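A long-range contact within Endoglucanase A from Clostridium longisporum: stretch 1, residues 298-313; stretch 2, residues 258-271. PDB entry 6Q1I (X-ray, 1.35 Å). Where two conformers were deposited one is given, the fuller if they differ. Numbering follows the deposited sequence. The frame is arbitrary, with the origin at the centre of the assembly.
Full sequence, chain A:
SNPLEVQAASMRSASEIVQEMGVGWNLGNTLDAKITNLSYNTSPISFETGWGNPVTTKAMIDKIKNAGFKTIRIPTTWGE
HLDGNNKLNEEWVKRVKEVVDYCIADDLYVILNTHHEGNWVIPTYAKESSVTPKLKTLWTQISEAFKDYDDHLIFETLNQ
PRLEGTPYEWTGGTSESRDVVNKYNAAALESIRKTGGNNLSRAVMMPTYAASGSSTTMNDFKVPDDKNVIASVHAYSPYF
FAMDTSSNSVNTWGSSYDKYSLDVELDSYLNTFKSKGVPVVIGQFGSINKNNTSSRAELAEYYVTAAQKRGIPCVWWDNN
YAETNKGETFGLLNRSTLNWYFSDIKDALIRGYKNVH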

# COMPACT_ATOMS: atom_id res chain seq x y z
N GLU A 298 21.16 6.15 -3.11
CA GLU A 298 21.74 5.84 -1.80
C GLU A 298 20.65 5.54 -0.78
O GLU A 298 20.73 4.56 -0.04
CB GLU A 298 22.61 7.00 -1.32
CG GLU A 298 23.97 7.08 -1.99
CD GLU A 298 24.94 7.96 -1.22
OE1 GLU A 298 25.66 8.75 -1.86
OE2 GLU A 298 24.98 7.87 0.02
N LEU A 299 19.62 6.39 -0.73
CA LEU A 299 18.52 6.16 0.20
C LEU A 299 17.80 4.85 -0.11
O LEU A 299 17.52 4.07 0.80
CB LEU A 299 17.55 7.33 0.15
CG LEU A 299 16.24 7.14 0.91
CD1 LEU A 299 16.49 6.92 2.40
CD2 LEU A 299 15.32 8.33 0.71
N ALA A 300 17.52 4.60 -1.39
CA ALA A 300 16.81 3.38 -1.77
C ALA A 300 17.55 2.13 -1.28
O ALA A 300 16.93 1.23 -0.71
CB ALA A 300 16.65 3.34 -3.29
N GLU A 301 18.86 2.06 -1.52
CA GLU A 301 19.59 0.87 -1.10
C GLU A 301 19.61 0.75 0.41
O GLU A 301 19.38 -0.33 0.96
CB GLU A 301 21.03 0.87 -1.63
CG GLU A 301 21.74 -0.41 -1.20
CD GLU A 301 23.20 -0.48 -1.59
OE1 GLU A 301 23.69 0.41 -2.31
OE2 GLU A 301 23.86 -1.46 -1.17
N TYR A 302 19.91 1.85 1.11
CA TYR A 302 20.03 1.77 2.56
C TYR A 302 18.69 1.41 3.18
O TYR A 302 18.63 0.57 4.10
CB TYR A 302 20.54 3.09 3.12
CG TYR A 302 20.97 2.94 4.56
CD1 TYR A 302 22.29 2.61 4.86
CD2 TYR A 302 20.07 3.07 5.61
CE1 TYR A 302 22.69 2.44 6.16
CE2 TYR A 302 20.48 2.90 6.92
CZ TYR A 302 21.79 2.58 7.18
OH TYR A 302 22.24 2.40 8.46
N TYR A 303 17.61 2.02 2.69
CA TYR A 303 16.28 1.75 3.22
C TYR A 303 15.91 0.28 3.08
O TYR A 303 15.49 -0.35 4.05
CB TYR A 303 15.29 2.65 2.47
CG TYR A 303 13.90 2.83 3.05
CD1 TYR A 303 13.07 1.74 3.31
CD2 TYR A 303 13.39 4.10 3.27
CE1 TYR A 303 11.79 1.92 3.80
CE2 TYR A 303 12.11 4.29 3.75
CZ TYR A 303 11.32 3.19 4.03
OH TYR A 303 10.03 3.35 4.52
N VAL A 304 16.07 -0.28 1.89
CA VAL A 304 15.70 -1.68 1.69
C VAL A 304 16.58 -2.60 2.53
O VAL A 304 16.09 -3.55 3.14
CB VAL A 304 15.74 -2.06 0.19
CG1 VAL A 304 15.48 -3.54 0.03
CG2 VAL A 304 14.73 -1.25 -0.59
N THR A 305 17.89 -2.34 2.58
CA THR A 305 18.77 -3.17 3.40
C THR A 305 18.36 -3.12 4.87
O THR A 305 18.23 -4.16 5.52
CB THR A 305 20.23 -2.71 3.26
OG1 THR A 305 20.66 -2.79 1.90
CG2 THR A 305 21.15 -3.59 4.09
N ALA A 306 18.12 -1.92 5.39
CA ALA A 306 17.78 -1.76 6.79
C ALA A 306 16.44 -2.40 7.11
O ALA A 306 16.27 -3.04 8.16
CB ALA A 306 17.76 -0.28 7.15
N ALA A 307 15.47 -2.25 6.22
CA ALA A 307 14.17 -2.85 6.46
C ALA A 307 14.25 -4.37 6.38
O ALA A 307 13.71 -5.08 7.24
CB ALA A 307 13.17 -2.32 5.44
N GLN A 308 14.92 -4.89 5.35
CA GLN A 308 15.00 -6.34 5.19
C GLN A 308 15.82 -7.00 6.30
O GLN A 308 15.49 -8.12 6.71
CB GLN A 308 15.52 -6.66 3.79
CG GLN A 308 14.46 -6.45 2.72
CD GLN A 308 13.39 -7.51 2.82
OE1 GLN A 308 13.59 -8.63 2.37
NE2 GLN A 308 12.27 -7.17 3.45
N LYS A 309 16.87 -6.35 6.81
CA LYS A 309 17.60 -6.87 7.96
C LYS A 309 16.69 -7.05 9.16
O LYS A 309 16.96 -7.88 10.03
CB LYS A 309 18.74 -5.92 8.34
CG LYS A 309 19.98 -6.04 7.48
CD LYS A 309 21.08 -5.08 7.94
CE LYS A 309 22.37 -5.28 7.16
NZ LYS A 309 23.37 -4.21 7.43
N ARG A 310 15.63 -6.25 9.24
CA ARG A 310 14.66 -6.29 10.32
C ARG A 310 13.44 -7.14 9.99
O ARG A 310 12.51 -7.21 10.80
CB ARG A 310 14.22 -4.86 10.66
CG ARG A 310 15.33 -4.04 11.31
CD ARG A 310 15.07 -2.54 11.25
NE ARG A 310 16.05 -1.78 12.01
CZ ARG A 310 17.27 -1.48 11.60
NH1 ARG A 310 17.70 -1.85 10.39
NH2 ARG A 310 18.09 -0.81 12.40
N GLY A 311 13.41 -7.77 8.81
CA GLY A 311 12.26 -8.56 8.41
C GLY A 311 11.05 -7.76 7.99
O GLY A 311 9.93 -8.26 8.09
N ILE A 312 11.26 -6.52 7.54
CA ILE A 312 10.18 -5.62 7.13
C ILE A 312 10.19 -5.52 5.61
O ILE A 312 11.11 -4.92 5.03
CB ILE A 312 10.34 -4.23 7.76
CG1 ILE A 312 10.41 -4.32 9.29
CG2 ILE A 312 9.19 -3.32 7.30
CD1 ILE A 312 10.72 -3.00 9.97
N PRO A 313 9.17 -6.04 4.92
CA PRO A 313 9.02 -5.75 3.49
C PRO A 313 8.72 -4.27 3.25
O PRO A 313 8.05 -3.62 4.05
CB PRO A 313 7.82 -6.61 3.08
CG PRO A 313 7.67 -7.63 4.15
CD PRO A 313 8.16 -6.99 5.40
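Stretch 2, residues 258-271: DKYSLDVELDSYLN

Stretch 2 is helical throughout, from Asp-258 to Asn-271, and the helix extends past both ends. It lies alongside the helix of stretch 1 and runs in the same general direction. The axes cross at -34° and approach to 10.0 Å. The register advances together: Tyr-302 faces Lys-259, Ala-306 faces Asp-263, and Arg-310 faces Leu-270. The backbones come closest near the alanines, with 6.6 Å between CA of Ala-307 and CA of Leu-266.

Two leucines supply the main bumps. Leu-262 (chi1 t, chi2 p) places CD2 among Leu-299, Tyr-302 and Tyr-303. Leu-262 CD2 lies 4.0 Å from Leu-299 CD1, 4.0 Å from Tyr-302 CD2 and 3.9 Å from Tyr-303 CD2. One turn on, Leu-266 (chi1 m, chi2 t) fills the shallow place left by two small side chains. Its CD1 is 3.5 Å from Ala-306 CB and 3.8 Å from Ala-307 N.

After the stretch 1 helix, Gly-311 turns the chain with positive phi in a Schellman motif. Ile-312 then points back toward stretch 2. Its CD1 rests 3.8 Å from Leu-266 O and 4.1 Å from Leu-270 CB. Leu-270 in turn reaches Arg-310, with CD1 3.5 Å from Arg-310 O.

Lys-259 lays its aliphatic chain over one face of the Tyr-302 ring, with CG 3.7 Å from the centroid, a CH-pi contact. Polar contacts line one side of this packing. Tyr-302 OH donates a hydrogen bond to Asp-263 OD2 at 2.7 Å. Arg-310 extends across Leu-266, its CD 3.7 Å from Leu-266 CB. It forms a salt bridge with Asp-267, with NE to OD1 at 2.7 Å. A water accepts from Arg-310 NH1 at 3.0 Å and donates to Asp-263 OD1 at 2.7 Å. The contact buries 722 Å², summed over both sides.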

# COMPACT_ATOMS: atom_id res chain seq x y z
N ASP A 258 21.71 10.80 8.77
CA ASP A 258 20.61 10.31 7.95
C ASP A 258 20.40 8.82 8.17
O ASP A 258 19.26 8.35 8.29
CB ASP A 258 20.91 10.53 6.46
CG ASP A 258 20.82 11.99 6.03
OD1 ASP A 258 20.10 12.79 6.66
OD2 ASP A 258 21.48 12.33 5.01
N LYS A 259 21.50 8.06 8.18
CA LYS A 259 21.40 6.61 8.35
C LYS A 259 20.91 6.25 9.74
O LYS A 259 20.03 5.39 9.90
CB LYS A 259 22.76 5.98 8.05
CG LYS A 259 23.09 6.01 6.57
CD LYS A 259 24.53 5.63 6.28
CE LYS A 259 24.80 5.66 4.79
NZ LYS A 259 26.24 5.50 4.46
N TYR A 260 21.44 6.91 10.77
CA TYR A 260 21.00 6.65 12.13
C TYR A 260 19.51 6.94 12.29
O TYR A 260 18.78 6.15 12.90
CB TYR A 260 21.81 7.51 13.11
CG TYR A 260 21.32 7.42 14.53
CD1 TYR A 260 21.71 6.36 15.34
CD2 TYR A 260 20.47 8.38 15.07
CE1 TYR A 260 21.26 6.27 16.65
CE2 TYR A 260 20.03 8.30 16.38
CZ TYR A 260 20.43 7.24 17.16
OH TYR A 260 19.99 7.15 18.46
N SER A 261 19.06 8.06 11.75
CA SER A 261 17.66 8.43 11.88
C SER A 261 16.75 7.38 11.25
O SER A 261 15.71 7.02 11.83
CB SER A 261 17.42 9.79 11.22
OG SER A 261 18.14 10.80 11.89
N LEU A 262 17.13 6.88 10.07
CA LEU A 262 16.30 5.87 9.44
C LEU A 262 16.33 4.57 10.23
O LEU A 262 15.29 3.91 10.38
CB LEU A 262 16.72 5.67 7.98
CG LEU A 262 15.85 4.75 7.13
CD1 LEU A 262 14.39 5.19 7.12
CD2 LEU A 262 16.38 4.70 5.71
N ASP A 263 17.49 4.20 10.75
CA ASP A 263 17.59 2.98 11.55
C ASP A 263 16.68 3.05 12.78
O ASP A 263 15.99 2.09 13.10
CB ASP A 263 19.04 2.74 11.98
CG ASP A 263 19.93 2.27 10.84
OD1 ASP A 263 19.42 1.70 9.86
OD2 ASP A 263 21.16 2.46 10.94
N VAL A 264 16.68 4.19 13.48
CA VAL A 264 15.84 4.32 14.67
C VAL A 264 14.36 4.26 14.30
O VAL A 264 13.55 3.66 15.01
CB VAL A 264 16.20 5.61 15.44
CG1 VAL A 264 15.16 5.92 16.51
CG2 VAL A 264 17.59 5.48 16.05
N GLU A 265 14.00 4.88 13.18
CA GLU A 265 12.61 4.83 12.71
C GLU A 265 12.18 3.40 12.41
O GLU A 265 11.12 2.94 12.85
CB GLU A 265 12.47 5.73 11.48
CG GLU A 265 11.10 5.69 10.83
CD GLU A 265 10.99 6.59 9.61
OE1 GLU A 265 11.90 7.42 9.38
OE2 GLU A 265 10.00 6.46 8.87
N LEU A 266 13.01 2.66 11.67
CA LEU A 266 12.65 1.28 11.32
C LEU A 266 12.62 0.39 12.56
O LEU A 266 11.77 -0.50 12.66
CB LEU A 266 13.61 0.75 10.26
CG LEU A 266 13.52 1.45 8.90
CD1 LEU A 266 14.68 1.03 8.00
CD2 LEU A 266 12.16 1.15 8.23
N ASP A 267 13.54 0.61 13.50
CA ASP A 267 13.47 -0.09 14.78
C ASP A 267 12.13 0.15 15.47
O ASP A 267 11.54 -0.77 16.04
CB ASP A 267 14.59 0.38 15.73
CG ASP A 267 15.96 -0.19 15.40
OD1 ASP A 267 16.07 -1.13 14.59
OD2 ASP A 267 16.93 0.32 16.00
N SER A 268 11.64 1.39 15.44
CA SER A 268 10.37 1.69 16.10
C SER A 268 9.22 0.92 15.47
O SER A 268 8.32 0.45 16.17
CB SER A 268 10.10 3.20 16.13
OG SER A 268 9.56 3.67 14.90
N TYR A 269 9.24 0.75 14.14
CA TYR A 269 8.20 -0.04 13.49
C TYR A 269 8.30 -1.50 13.89
O TYR A 269 7.32 -2.11 14.33
CB TYR A 269 8.29 0.10 11.97
CG TYR A 269 8.18 1.51 11.42
CD1 TYR A 269 7.58 2.54 12.15
CD2 TYR A 269 8.70 1.82 10.17
CE1 TYR A 269 7.49 3.82 11.64
CE2 TYR A 269 8.60 3.10 9.65
CZ TYR A 269 8.00 4.10 10.39
OH TYR A 269 7.91 5.38 9.88
N LEU A 270 9.49 -2.09 13.75
CA LEU A 270 9.67 -3.49 14.10
C LEU A 270 9.24 -3.74 15.53
O LEU A 270 8.42 -4.62 15.81
CB LEU A 270 11.15 -3.86 13.94
CG LEU A 270 11.54 -5.23 14.48
CD1 LEU A 270 10.82 -6.33 13.72
CD2 LEU A 270 13.04 -5.42 14.41
N ASN A 271 9.80 -2.96 16.45
CA ASN A 271 9.68 -3.29 17.86
C ASN A 271 8.30 -2.94 18.40
O ASN A 271 7.77 -3.67 19.24
CB ASN A 271 10.78 -2.59 18.66
CG ASN A 271 12.19 -3.05 18.25
OD1 ASN A 271 12.36 -4.07 17.61
ND2 ASN A 271 13.19 -2.27 18.62
O HOH W 1 20.27 -0.83 9.36